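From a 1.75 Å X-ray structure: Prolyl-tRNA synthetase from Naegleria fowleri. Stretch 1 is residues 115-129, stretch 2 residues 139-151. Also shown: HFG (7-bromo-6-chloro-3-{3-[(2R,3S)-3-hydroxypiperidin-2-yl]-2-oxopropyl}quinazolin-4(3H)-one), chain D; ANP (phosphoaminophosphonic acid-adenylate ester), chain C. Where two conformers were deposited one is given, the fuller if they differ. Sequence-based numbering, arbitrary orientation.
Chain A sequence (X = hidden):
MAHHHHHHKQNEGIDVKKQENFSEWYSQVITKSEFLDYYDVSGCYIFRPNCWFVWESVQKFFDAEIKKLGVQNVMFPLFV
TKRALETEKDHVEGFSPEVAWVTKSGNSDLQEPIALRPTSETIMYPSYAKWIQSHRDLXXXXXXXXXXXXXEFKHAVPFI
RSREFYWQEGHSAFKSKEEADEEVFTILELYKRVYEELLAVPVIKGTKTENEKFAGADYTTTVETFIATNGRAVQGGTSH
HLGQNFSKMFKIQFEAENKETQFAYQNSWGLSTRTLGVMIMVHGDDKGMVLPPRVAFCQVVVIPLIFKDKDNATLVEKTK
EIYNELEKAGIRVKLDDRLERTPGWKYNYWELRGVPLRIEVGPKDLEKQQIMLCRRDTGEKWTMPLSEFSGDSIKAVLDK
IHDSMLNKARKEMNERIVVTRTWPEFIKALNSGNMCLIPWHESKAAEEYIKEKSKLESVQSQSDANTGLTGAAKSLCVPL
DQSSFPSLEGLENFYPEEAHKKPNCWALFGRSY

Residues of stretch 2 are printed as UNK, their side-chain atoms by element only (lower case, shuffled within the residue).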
# COMPACT_ATOMS: atom_id res chain seq x y z
N ALA A 115 17.97 -12.10 0.59
CA ALA A 115 17.01 -12.39 -0.47
C ALA A 115 15.82 -11.45 -0.41
O ALA A 115 15.52 -10.83 0.61
CB ALA A 115 16.55 -13.85 -0.39
N LEU A 116 15.14 -11.33 -1.55
CA LEU A 116 13.89 -10.59 -1.63
C LEU A 116 12.71 -11.52 -1.37
O LEU A 116 12.68 -12.66 -1.86
CB LEU A 116 13.73 -9.94 -3.01
CG LEU A 116 14.90 -9.08 -3.48
CD1 LEU A 116 14.62 -8.55 -4.87
CD2 LEU A 116 15.19 -7.93 -2.50
N ARG A 117 11.76 -11.03 -0.58
CA ARG A 117 10.51 -11.65 -0.18
C ARG A 117 9.83 -12.39 -1.33
O ARG A 117 9.35 -11.74 -2.27
CB ARG A 117 9.57 -10.55 0.36
CG ARG A 117 8.14 -10.98 0.65
CD ARG A 117 7.40 -9.86 1.39
NE ARG A 117 7.47 -8.59 0.66
CZ ARG A 117 7.51 -7.39 1.22
NH1 ARG A 117 7.52 -7.26 2.54
NH2 ARG A 117 7.56 -6.31 0.47
N PRO A 118 9.75 -13.72 -1.29
CA PRO A 118 8.94 -14.46 -2.27
C PRO A 118 7.58 -14.84 -1.72
O PRO A 118 6.69 -15.32 -2.44
CB PRO A 118 9.79 -15.70 -2.55
CG PRO A 118 10.42 -15.98 -1.21
CD PRO A 118 10.65 -14.63 -0.54
N THR A 119 7.45 -14.65 -0.40
CA THR A 119 6.32 -14.94 0.48
C THR A 119 6.90 -14.77 1.88
O THR A 119 8.12 -14.80 2.03
CB THR A 119 5.71 -16.33 0.25
OG1 THR A 119 4.60 -16.50 1.14
CG2 THR A 119 6.74 -17.44 0.52
N SER A 120 6.07 -14.59 2.92
CA SER A 120 6.60 -14.12 4.20
C SER A 120 6.54 -15.12 5.36
O SER A 120 6.77 -14.71 6.50
CB SER A 120 5.91 -12.82 4.60
OG SER A 120 6.16 -11.84 3.62
N GLU A 121 6.27 -16.41 5.11
CA GLU A 121 6.25 -17.38 6.21
C GLU A 121 7.53 -17.32 7.04
O GLU A 121 7.48 -17.27 8.27
CB GLU A 121 6.05 -18.79 5.67
CG GLU A 121 4.61 -19.15 5.30
CD GLU A 121 4.22 -18.68 3.91
OE1 GLU A 121 5.06 -18.07 3.21
OE2 GLU A 121 3.07 -18.92 3.52
N THR A 122 8.70 -17.36 6.38
CA THR A 122 9.97 -17.41 7.11
C THR A 122 10.38 -16.05 7.65
O THR A 122 11.29 -15.98 8.50
CB THR A 122 11.10 -17.97 6.24
OG1 THR A 122 11.37 -17.08 5.15
CG2 THR A 122 10.76 -19.37 5.72
N ILE A 123 9.73 -14.98 7.19
CA ILE A 123 9.95 -13.63 7.68
C ILE A 123 9.13 -13.36 8.93
O ILE A 123 9.58 -12.65 9.84
CB ILE A 123 9.61 -12.62 6.56
CG1 ILE A 123 10.51 -12.85 5.35
CG2 ILE A 123 9.70 -11.16 7.07
CD1 ILE A 123 10.17 -11.95 4.15
N MET A 124 7.93 -13.93 9.01
CA MET A 124 6.97 -13.63 10.07
C MET A 124 6.96 -14.64 11.21
O MET A 124 6.71 -14.24 12.35
CB MET A 124 5.56 -13.55 9.48
CG MET A 124 5.41 -12.40 8.50
SD MET A 124 3.81 -12.45 7.65
CE MET A 124 2.71 -12.05 9.00
N TYR A 125 7.21 -15.91 10.94
CA TYR A 125 6.90 -16.90 11.97
C TYR A 125 7.89 -16.91 13.14
O TYR A 125 7.49 -17.30 14.24
CB TYR A 125 6.76 -18.29 11.33
CG TYR A 125 5.54 -18.41 10.43
CD1 TYR A 125 4.58 -17.39 10.40
CD2 TYR A 125 5.35 -19.51 9.60
CE1 TYR A 125 3.47 -17.48 9.58
CE2 TYR A 125 4.24 -19.60 8.76
CZ TYR A 125 3.30 -18.58 8.76
OH TYR A 125 2.20 -18.67 7.93
N PRO A 126 9.14 -16.45 12.99
CA PRO A 126 9.94 -16.26 14.22
C PRO A 126 9.32 -15.24 15.17
O PRO A 126 9.39 -15.43 16.39
CB PRO A 126 11.30 -15.80 13.67
CG PRO A 126 11.39 -16.47 12.34
CD PRO A 126 9.99 -16.35 11.79
N SER A 127 8.69 -14.19 14.64
CA SER A 127 7.97 -13.24 15.49
C SER A 127 6.74 -13.88 16.12
O SER A 127 6.42 -13.61 17.28
CB SER A 127 7.56 -12.01 14.67
OG SER A 127 8.70 -11.28 14.28
N TYR A 128 6.03 -14.72 15.35
CA TYR A 128 4.87 -15.41 15.91
C TYR A 128 5.27 -16.26 17.10
O TYR A 128 4.54 -16.34 18.09
CB TYR A 128 4.21 -16.27 14.82
CG TYR A 128 3.25 -15.54 13.90
CD1 TYR A 128 3.56 -14.29 13.39
CD2 TYR A 128 2.04 -16.12 13.53
CE1 TYR A 128 2.68 -13.62 12.55
CE2 TYR A 128 1.15 -15.45 12.69
CZ TYR A 128 1.48 -14.21 12.20
OH TYR A 128 0.61 -13.54 11.37
N ALA A 129 6.44 -16.91 17.02
CA ALA A 129 6.89 -17.74 18.14
C ALA A 129 7.18 -16.89 19.36
O ALA A 129 6.99 -17.34 20.50
CB ALA A 129 8.14 -18.53 17.73
N UNK A 139 -6.73 -16.02 19.03
CA UNK A 139 -6.03 -16.11 17.74
C UNK A 139 -5.21 -14.88 17.42
O UNK A 139 -5.52 -13.79 17.92
c UNK A 139 -7.16 -16.29 16.73
c UNK A 139 -8.18 -15.85 18.85
c UNK A 139 -8.33 -15.61 17.38
N UNK A 140 -4.13 -15.08 16.66
CA UNK A 140 -3.33 -14.00 16.10
C UNK A 140 -3.56 -14.01 14.60
O UNK A 140 -3.30 -15.02 13.94
c UNK A 140 -1.17 -11.76 16.17
c UNK A 140 0.58 -13.56 16.01
c UNK A 140 -1.84 -14.18 16.41
c UNK A 140 -0.88 -13.19 15.73
N UNK A 141 -4.04 -12.89 14.05
CA UNK A 141 -4.46 -12.84 12.66
C UNK A 141 -3.93 -11.56 12.04
O UNK A 141 -4.43 -10.47 12.35
n UNK A 141 -10.31 -14.51 13.34
c UNK A 141 -5.99 -12.91 12.56
c UNK A 141 -7.89 -14.56 12.87
c UNK A 141 -9.01 -13.78 13.49
c UNK A 141 -6.56 -14.08 13.36
N UNK A 142 -2.92 -11.67 11.19
CA UNK A 142 -2.27 -10.52 10.59
C UNK A 142 -2.32 -10.61 9.07
O UNK A 142 -2.36 -11.70 8.50
c UNK A 142 -0.61 -10.38 12.58
c UNK A 142 -0.82 -10.42 11.06
c UNK A 142 -1.37 -9.21 13.24
c UNK A 142 0.88 -10.31 12.92
N UNK A 143 -2.29 -9.45 8.42
CA UNK A 143 -2.37 -9.36 6.98
C UNK A 143 -1.41 -8.26 6.52
O UNK A 143 -1.17 -7.30 7.25
o UNK A 143 -3.83 -9.71 4.24
n UNK A 143 -4.09 -7.51 4.67
c UNK A 143 -3.81 -9.04 6.53
c UNK A 143 -3.91 -8.78 5.05
N UNK A 144 -0.84 -8.42 5.33
CA UNK A 144 -0.10 -7.29 4.77
C UNK A 144 -0.29 -7.22 3.26
O UNK A 144 -0.39 -8.24 2.58
n UNK A 144 4.39 -9.43 4.54
c UNK A 144 1.40 -7.35 5.13
c UNK A 144 2.10 -8.66 4.83
o UNK A 144 3.97 -7.84 6.08
c UNK A 144 3.58 -8.60 5.20
N UNK A 145 -0.37 -5.98 2.76
CA UNK A 145 -0.44 -5.66 1.34
C UNK A 145 0.98 -5.28 0.90
O UNK A 145 1.50 -4.25 1.33
c UNK A 145 -3.40 -4.56 2.69
c UNK A 145 -4.97 -6.46 -1.13
c UNK A 145 -2.81 -4.82 1.49
c UNK A 145 -1.41 -4.51 1.08
c UNK A 145 -6.15 -6.10 0.96
c UNK A 145 -4.98 -5.54 1.45
c UNK A 145 -3.81 -5.42 0.67
n UNK A 145 -4.71 -4.99 2.68
c UNK A 145 -3.82 -5.91 -0.64
c UNK A 145 -6.13 -6.56 -0.33
N UNK A 146 1.60 -6.12 0.07
CA UNK A 146 3.03 -5.99 -0.21
C UNK A 146 3.33 -6.34 -1.66
O UNK A 146 2.51 -6.96 -2.36
c UNK A 146 3.90 -6.91 0.68
o UNK A 146 3.70 -8.28 0.27
c UNK A 146 3.55 -6.81 2.13
N UNK A 147 4.55 -6.00 -2.08
CA UNK A 147 5.10 -6.55 -3.31
C UNK A 147 5.87 -7.84 -3.04
O UNK A 147 6.37 -8.07 -1.95
n UNK A 147 8.09 -4.38 -3.84
c UNK A 147 5.99 -5.51 -4.04
c UNK A 147 7.11 -4.97 -3.19
o UNK A 147 7.09 -5.06 -1.96
N UNK A 148 5.94 -8.68 -4.06
CA UNK A 148 6.54 -10.01 -3.98
C UNK A 148 7.43 -10.18 -5.20
O UNK A 148 7.10 -9.69 -6.29
c UNK A 148 6.04 -12.42 -3.52
c UNK A 148 5.45 -11.11 -3.97
c UNK A 148 4.28 -10.69 -3.08
N UNK A 149 8.56 -10.88 -5.04
CA UNK A 149 9.50 -11.10 -6.13
C UNK A 149 9.75 -12.59 -6.28
O UNK A 149 10.16 -13.26 -5.32
c UNK A 149 11.84 -10.73 -7.01
c UNK A 149 10.61 -8.85 -5.84
c UNK A 149 10.84 -10.37 -5.90
N UNK A 150 9.52 -13.11 -7.48
CA UNK A 150 9.88 -14.49 -7.81
C UNK A 150 10.47 -14.50 -9.21
O UNK A 150 9.85 -14.00 -10.15
c UNK A 150 6.68 -16.25 -6.44
n UNK A 150 4.29 -17.59 -5.77
c UNK A 150 8.66 -15.43 -7.76
c UNK A 150 4.94 -16.92 -4.82
n UNK A 150 6.07 -16.28 -5.12
n UNK A 150 4.46 -16.89 -3.58
c UNK A 150 8.01 -15.51 -6.40
N UNK A 151 11.67 -15.06 -9.35
CA UNK A 151 12.30 -15.14 -10.66
C UNK A 151 11.68 -16.31 -11.43
O UNK A 151 12.26 -17.39 -11.59
c UNK A 151 15.15 -12.30 -12.38
c UNK A 151 15.25 -14.53 -12.52
c UNK A 151 13.81 -15.26 -10.54
c UNK A 151 15.29 -10.93 -12.58
c UNK A 151 13.75 -11.96 -10.44
c UNK A 151 14.66 -10.10 -11.70
c UNK A 151 13.89 -10.60 -10.64
n UNK A 151 15.67 -13.35 -13.09
c UNK A 151 14.39 -12.84 -11.32
c UNK A 151 14.48 -14.27 -11.42
O4' HFG D . 3.73 -18.59 -1.07
C21 HFG D . 3.34 -19.73 -0.93
C3' HFG D . 2.34 -20.11 0.15
C2' HFG D . 1.41 -18.98 0.62
N1' HFG D . 2.13 -17.91 1.33
C6' HFG D . 1.21 -16.92 1.91
C5' HFG D . 0.35 -16.27 0.86
C4' HFG D . -0.38 -17.33 0.03
C39 HFG D . 0.59 -18.37 -0.51
O7' HFG D . -0.13 -19.39 -1.21
C1' HFG D . 3.85 -20.86 -1.83
N3 HFG D . 5.14 -20.53 -2.44
C4 HFG D . 6.25 -20.47 -1.61
O11 HFG D . 6.16 -20.73 -0.42
C10 HFG D . 7.47 -20.04 -2.29
C5 HFG D . 8.67 -19.94 -1.59
C2 HFG D . 5.21 -20.22 -3.77
N1 HFG D . 6.25 -19.82 -4.40
C9 HFG D . 7.42 -19.71 -3.65
C8 HFG D . 8.57 -19.22 -4.29
C7 HFG D . 9.74 -19.11 -3.56
BR1 HFG D . 11.25 -18.35 -4.43
C6 HFG D . 9.80 -19.49 -2.24
CL1 HFG D . 11.31 -19.48 -1.37
PG ANP C . 1.30 -20.63 -9.66
O1G ANP C . 1.16 -21.96 -10.23
O2G ANP C . 2.82 -20.20 -9.76
O3G ANP C . 0.35 -19.69 -10.50
PB ANP C . 1.68 -20.48 -6.69
O1B ANP C . 1.61 -21.70 -5.90
O2B ANP C . 3.17 -20.15 -7.01
N3B ANP C . 0.82 -20.57 -8.09
PA ANP C . 1.01 -18.86 -4.38
O1A ANP C . 0.21 -19.80 -3.58
O2A ANP C . 2.42 -18.80 -3.88
O3A ANP C . 1.07 -19.28 -5.92
O5' ANP C . 0.45 -17.36 -4.47
C5' ANP C . -0.84 -16.87 -4.04
C4' ANP C . -1.56 -16.39 -5.27
O4' ANP C . -0.78 -15.38 -5.94
C3' ANP C . -1.77 -17.48 -6.31
O3' ANP C . -2.94 -18.23 -6.02
C2' ANP C . -1.89 -16.69 -7.61
O2' ANP C . -3.25 -16.34 -7.85
C1' ANP C . -1.00 -15.46 -7.34
N9 ANP C . 0.29 -15.51 -8.01
C8 ANP C . 1.25 -16.49 -7.90
N7 ANP C . 2.32 -16.28 -8.61
C5 ANP C . 2.06 -15.07 -9.24
C6 ANP C . 2.81 -14.29 -10.14
N6 ANP C . 4.05 -14.59 -10.54
N1 ANP C . 2.25 -13.15 -10.61
C2 ANP C . 1.03 -12.82 -10.17
N3 ANP C . 0.24 -13.46 -9.31
C4 ANP C . 0.81 -14.59 -8.88
O HOH W 1 12.89 -13.66 -4.38
O HOH W 2 7.47 -9.49 4.56

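Position 139 has three side-chain carbons closing a ring onto the backbone N and touches nothing on stretch 1; it is Pro139. At 140, where the strand begins, four carbons fork at the second. One terminal carbon lies 3.7 Å from the Tyr128 ring centroid, 5° off the ring normal, so a methyl sits squarely over the face: Leu140, with CD2 making the CH-pi contact. Position 141 carries four carbons in a row ending in nitrogen and points away from stretch 1: Lys141.

Position 142 again has four carbons forked at the second and points toward the helix. Its CB lies 3.4 Å from Tyr128 OH and 4.4 Å from Met124 CE. This is Leu142, whose CD1 also comes within 3.8 Å of Tyr128 CE1. Position 143, two carbons with one O and one N on the second, points away: Asn143.

Position 144 has three carbons, the third bearing O and N; its side-chain nitrogen is 3.1 Å from Ser120 OG, though the angle is too poor for a hydrogen bond. This is Gln144, and water 2 accepts from both Gln144 NE2 (3.1 Å) and Arg117 NH1 (3.0 Å). Position 145 holds a fused five- and six-membered ring system with one nitrogen, out of reach: Trp145.

At 146 one carbon carries an oxygen and a carbon. CB lies over one face of the Arg117 guanidinium, 3.7 Å from CZ: Thr146. Position 147 has two carbons, the second with O and N. Its side-chain oxygen accepts from Arg117 NH2 at 2.8 Å, and its backbone O accepts from Arg117 NE at 2.9 Å: Asn147.

Positions 148 and 149 each have one carbon carrying two more. At 148 a branch carbon lies 3.2 Å from Pro118 O: Val148. At 149 CB is 4.1 Å from Leu116 CB, and N donates to Arg117 O (3.0 Å, 170°): Val149. Position 150 has three carbons, a nitrogen, then a carbon with two nitrogens; the chain nitrogen and one terminal nitrogen donate to Pro118 O at 2.9 and 3.0 Å. This is Arg150, whose NH1 and NH2 also donate to ANP O2A (2.9 and 2.8 Å). Position 151, another fused ring pair with one nitrogen, makes no contact with stretch 1: Trp151.

The contact thus has two regimes. Near the helix, Leu140 and Leu142 pack against Tyr128 and Met124; around Arg117 and Pro118, directional hydrogen bonds fix the loop to the strand, with Arg150 linking that loop to the nucleotide analogue.

Stretch 2 (139-151) PLKLNQWTNVVRW
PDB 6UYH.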